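Long-range contact in 361aa long hypothetical D-aminopeptidase (Pyrococcus horikoshii, PDB 2DRH), which is of unknown function but may be an aminopeptidase of the S58 family: residues A248-A262 with K301-T315. Residues are numbered along the deposited sequence; the frame is centred on the assembly and turned at random.
Sequences APLTGRQLNRVAKRA and KALPDSVISPLFKAT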
# COMPACT_ATOMS: atom_id res chain seq x y z
N ALA A 248 5.91 24.05 -5.20
CA ALA A 248 4.98 24.20 -4.09
C ALA A 248 5.45 23.35 -2.91
O ALA A 248 5.86 22.20 -3.10
CB ALA A 248 3.57 23.77 -4.52
N PRO A 249 5.42 23.90 -1.69
CA PRO A 249 5.86 23.15 -0.51
C PRO A 249 4.86 22.03 -0.19
O PRO A 249 3.68 22.30 0.05
CB PRO A 249 5.92 24.21 0.58
CG PRO A 249 4.83 25.15 0.18
CD PRO A 249 5.05 25.28 -1.32
N LEU A 250 5.34 20.80 -0.20
CA LEU A 250 4.49 19.63 0.06
C LEU A 250 5.27 18.50 0.73
O LEU A 250 6.42 18.24 0.38
CB LEU A 250 3.91 19.10 -1.24
CG LEU A 250 3.08 20.03 -2.13
CD1 LEU A 250 3.01 19.43 -3.54
CD2 LEU A 250 1.69 20.22 -1.55
N THR A 251 4.64 17.83 1.69
CA THR A 251 5.28 16.73 2.39
C THR A 251 5.28 15.49 1.48
O THR A 251 4.68 15.51 0.41
CB THR A 251 4.53 16.39 3.68
OG1 THR A 251 3.26 15.80 3.35
CG2 THR A 251 4.29 17.67 4.51
N GLY A 252 5.96 14.43 1.92
CA GLY A 252 6.01 13.21 1.14
C GLY A 252 4.62 12.68 0.84
O GLY A 252 4.30 12.37 -0.31
N ARG A 253 3.79 12.60 1.87
CA ARG A 253 2.42 12.10 1.72
C ARG A 253 1.68 12.86 0.63
O ARG A 253 1.01 12.25 -0.21
CB ARG A 253 1.66 12.23 3.04
CG ARG A 253 0.18 11.87 2.94
CD ARG A 253 -0.52 12.17 4.24
NE ARG A 253 -0.30 13.57 4.62
CZ ARG A 253 -0.91 14.59 4.05
NH1 ARG A 253 -1.80 14.38 3.08
NH2 ARG A 253 -0.64 15.83 4.44
N GLN A 254 1.79 14.18 0.66
CA GLN A 254 1.13 15.04 -0.31
C GLN A 254 1.66 14.81 -1.71
O GLN A 254 0.93 14.92 -2.69
CB GLN A 254 1.30 16.51 0.08
CG GLN A 254 0.58 16.88 1.36
CD GLN A 254 0.70 18.35 1.71
OE1 GLN A 254 1.81 18.86 1.93
NE2 GLN A 254 -0.43 19.05 1.75
N LEU A 255 2.95 14.51 -1.82
CA LEU A 255 3.55 14.28 -3.12
C LEU A 255 3.08 12.93 -3.69
O LEU A 255 3.06 12.74 -4.91
CB LEU A 255 5.08 14.37 -3.03
CG LEU A 255 5.55 15.83 -2.82
CD1 LEU A 255 6.97 15.89 -2.29
CD2 LEU A 255 5.44 16.59 -4.13
N ASN A 256 2.69 12.00 -2.83
CA ASN A 256 2.16 10.72 -3.31
C ASN A 256 0.80 11.02 -3.92
O ASN A 256 0.42 10.43 -4.93
CB ASN A 256 1.99 9.70 -2.17
CG ASN A 256 3.28 8.98 -1.85
OD1 ASN A 256 4.09 8.69 -2.73
ND2 ASN A 256 3.47 8.65 -0.57
N ARG A 257 0.07 11.96 -3.31
CA ARG A 257 -1.25 12.34 -3.80
C ARG A 257 -1.09 12.97 -5.18
O ARG A 257 -1.82 12.64 -6.12
CB ARG A 257 -1.93 13.33 -2.85
CG ARG A 257 -2.06 12.84 -1.40
CD ARG A 257 -2.84 13.83 -0.54
NE ARG A 257 -4.28 13.76 -0.77
CZ ARG A 257 -5.15 14.73 -0.47
NH1 ARG A 257 -4.71 15.86 0.07
NH2 ARG A 257 -6.45 14.56 -0.69
N VAL A 258 -0.13 13.88 -5.31
CA VAL A 258 0.15 14.55 -6.57
C VAL A 258 0.47 13.52 -7.66
O VAL A 258 -0.04 13.58 -8.77
CB VAL A 258 1.34 15.55 -6.42
CG1 VAL A 258 1.81 16.01 -7.77
CG2 VAL A 258 0.90 16.76 -5.56
N ALA A 259 1.33 12.56 -7.33
CA ALA A 259 1.71 11.53 -8.30
C ALA A 259 0.47 10.84 -8.89
O ALA A 259 0.40 10.60 -10.09
CB ALA A 259 2.63 10.51 -7.64
N LYS A 260 -0.52 10.55 -8.04
CA LYS A 260 -1.75 9.89 -8.49
C LYS A 260 -2.57 10.70 -9.49
O LYS A 260 -3.26 10.13 -10.33
CB LYS A 260 -2.66 9.60 -7.29
CG LYS A 260 -2.30 8.38 -6.47
CD LYS A 260 -3.42 8.08 -5.48
CE LYS A 260 -3.10 6.88 -4.61
NZ LYS A 260 -4.20 6.63 -3.64
N ARG A 261 -2.49 12.02 -9.38
CA ARG A 261 -3.25 12.90 -10.26
C ARG A 261 -2.73 12.88 -11.69
O ARG A 261 -3.44 13.27 -12.62
CB ARG A 261 -3.23 14.33 -9.68
CG ARG A 261 -3.87 14.42 -8.30
CD ARG A 261 -5.27 13.81 -8.31
NE ARG A 261 -5.97 13.94 -7.03
CZ ARG A 261 -5.71 13.23 -5.94
NH1 ARG A 261 -4.76 12.31 -5.96
NH2 ARG A 261 -6.42 13.42 -4.84
N ALA A 262 -1.51 12.42 -11.86
CA ALA A 262 -0.92 12.32 -13.18
C ALA A 262 -1.71 11.31 -14.02
O ALA A 262 -1.77 11.42 -15.24
CB ALA A 262 0.54 11.88 -13.08
N LYS A 301 8.12 23.17 5.16
CA LYS A 301 7.11 24.11 4.69
C LYS A 301 6.12 23.24 3.93
O LYS A 301 6.53 22.36 3.17
CB LYS A 301 7.71 25.13 3.72
CG LYS A 301 8.70 26.11 4.36
CD LYS A 301 9.31 27.04 3.31
CE LYS A 301 10.00 26.24 2.21
NZ LYS A 301 10.66 27.09 1.18
N ALA A 302 4.83 23.48 4.13
CA ALA A 302 3.81 22.68 3.45
C ALA A 302 2.44 23.35 3.40
O ALA A 302 1.98 23.93 4.38
CB ALA A 302 3.69 21.32 4.13
N LEU A 303 1.80 23.24 2.25
CA LEU A 303 0.47 23.80 2.05
C LEU A 303 -0.55 22.88 2.69
O LEU A 303 -0.42 21.66 2.64
CB LEU A 303 0.16 23.91 0.56
CG LEU A 303 1.01 24.87 -0.28
CD1 LEU A 303 0.81 24.58 -1.75
CD2 LEU A 303 0.63 26.31 0.05
N PRO A 304 -1.59 23.45 3.32
CA PRO A 304 -2.61 22.62 3.95
C PRO A 304 -3.37 21.91 2.83
O PRO A 304 -3.70 22.52 1.82
CB PRO A 304 -3.48 23.63 4.69
CG PRO A 304 -3.36 24.85 3.82
CD PRO A 304 -1.88 24.88 3.52
N ASP A 305 -3.64 20.62 3.01
CA ASP A 305 -4.35 19.85 2.00
C ASP A 305 -5.61 20.49 1.45
O ASP A 305 -5.97 20.28 0.30
CB ASP A 305 -4.66 18.45 2.53
CG ASP A 305 -3.43 17.59 2.64
OD1 ASP A 305 -2.86 17.24 1.59
OD2 ASP A 305 -3.00 17.28 3.78
N SER A 306 -6.28 21.28 2.28
CA SER A 306 -7.52 21.93 1.86
C SER A 306 -7.35 22.95 0.74
O SER A 306 -8.33 23.36 0.11
CB SER A 306 -8.19 22.62 3.05
OG SER A 306 -7.42 23.74 3.47
N VAL A 307 -6.12 23.37 0.47
CA VAL A 307 -5.90 24.36 -0.59
C VAL A 307 -5.11 23.87 -1.80
O VAL A 307 -4.75 24.67 -2.66
CB VAL A 307 -5.19 25.63 -0.03
CG1 VAL A 307 -5.91 26.14 1.21
CG2 VAL A 307 -3.74 25.32 0.27
N ILE A 308 -4.86 22.56 -1.90
CA ILE A 308 -4.06 22.08 -3.02
C ILE A 308 -4.75 21.45 -4.23
O ILE A 308 -4.08 20.90 -5.10
CB ILE A 308 -2.98 21.10 -2.53
CG1 ILE A 308 -3.64 19.85 -1.93
CG2 ILE A 308 -2.10 21.78 -1.50
CD1 ILE A 308 -2.64 18.89 -1.31
N SER A 309 -6.08 21.54 -4.30
CA SER A 309 -6.79 20.95 -5.44
C SER A 309 -6.31 21.54 -6.77
O SER A 309 -6.24 20.83 -7.79
CB SER A 309 -8.30 21.12 -5.27
OG SER A 309 -8.76 20.34 -4.17
N PRO A 310 -5.97 22.84 -6.79
CA PRO A 310 -5.49 23.45 -8.03
C PRO A 310 -4.24 22.72 -8.53
O PRO A 310 -4.06 22.54 -9.73
CB PRO A 310 -5.20 24.89 -7.62
CG PRO A 310 -6.26 25.14 -6.61
CD PRO A 310 -6.21 23.89 -5.77
N LEU A 311 -3.39 22.29 -7.60
CA LEU A 311 -2.18 21.57 -7.99
C LEU A 311 -2.54 20.19 -8.56
O LEU A 311 -1.87 19.68 -9.46
CB LEU A 311 -1.22 21.44 -6.80
CG LEU A 311 -0.68 22.75 -6.20
CD1 LEU A 311 -0.02 22.47 -4.87
CD2 LEU A 311 0.32 23.39 -7.15
N PHE A 312 -3.60 19.57 -8.05
CA PHE A 312 -4.03 18.27 -8.56
C PHE A 312 -4.50 18.44 -10.01
O PHE A 312 -4.18 17.63 -10.88
CB PHE A 312 -5.20 17.70 -7.74
CG PHE A 312 -4.81 17.23 -6.36
CD1 PHE A 312 -3.49 17.18 -5.95
CD2 PHE A 312 -5.80 16.81 -5.47
CE1 PHE A 312 -3.15 16.71 -4.68
CE2 PHE A 312 -5.47 16.34 -4.20
CZ PHE A 312 -4.14 16.29 -3.81
N LYS A 313 -5.27 19.49 -10.26
CA LYS A 313 -5.76 19.75 -11.61
C LYS A 313 -4.62 20.10 -12.56
O LYS A 313 -4.55 19.57 -13.67
CB LYS A 313 -6.80 20.88 -11.59
CG LYS A 313 -7.11 21.44 -12.98
CD LYS A 313 -8.23 22.47 -12.94
CE LYS A 313 -9.55 21.80 -12.60
NZ LYS A 313 -9.85 20.74 -13.59
N ALA A 314 -3.74 21.00 -12.12
CA ALA A 314 -2.60 21.43 -12.92
C ALA A 314 -1.73 20.23 -13.29
O ALA A 314 -1.16 20.18 -14.38
CB ALA A 314 -1.77 22.47 -12.13
N THR A 315 -1.61 19.28 -12.38
CA THR A 315 -0.82 18.08 -12.63
C THR A 315 -1.45 17.29 -13.78
O THR A 315 -0.77 16.96 -14.75
CB THR A 315 -0.78 17.17 -11.37
OG1 THR A 315 -0.13 17.88 -10.30
CG2 THR A 315 -0.01 15.87 -11.66
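Two arginines crowd the ring of Phe312 from different directions: Arg261 lies over one face, with CZ 3.8 Å from the ring centroid in a cation-pi contact, and Arg257 meets the ring edge. The Arg257 guanidinium stands almost perpendicular to the ring (89°), so CZ of Phe312 presses on the middle of its face. The bend of Arg261 at chi2 (-53°) lays its guanidinium over the ring, and its CG rests 3.5 Å from CG of Phe312; its NH2 donates to Ala273 O of the third subunit. The carboxylate of Asp305 is gripped by three side chains. Its OD2 offers the syn lone pair to Arg253 NH2 at 2.8 Å, while OD1 takes a weak, bent bond from Arg257 NH1, also a salt bridge, and is met from above the carboxylate plane by Gln254 NE2 at 3.0 Å. Arg257 is further held by Glu88 of the second subunit and Asn275 of the third. Thr251 and Gln254 form a capping box at the start of helix 252-268, which packs beside helix 309-328 with the local axes at -37° and 8.4 Å. The chain of Gln254, extended beyond CG, carries its amide across to the other segment: OE1 accepts from Thr251 N, and NE2 reaches Leu303 O at 2.8 Å. A leucine in its place would probably leave Leu303 O and Thr251 N without these partners and Asp305 OD1 with one donor fewer. Ahead of helix 252-268, Leu303 N bonds to Pro249 O, and Pro249 packs on Leu303, whose neighbour Ala302 continues a beta ladder into the second subunit. At the far end, Thr315 sets CG2 against Val258 O.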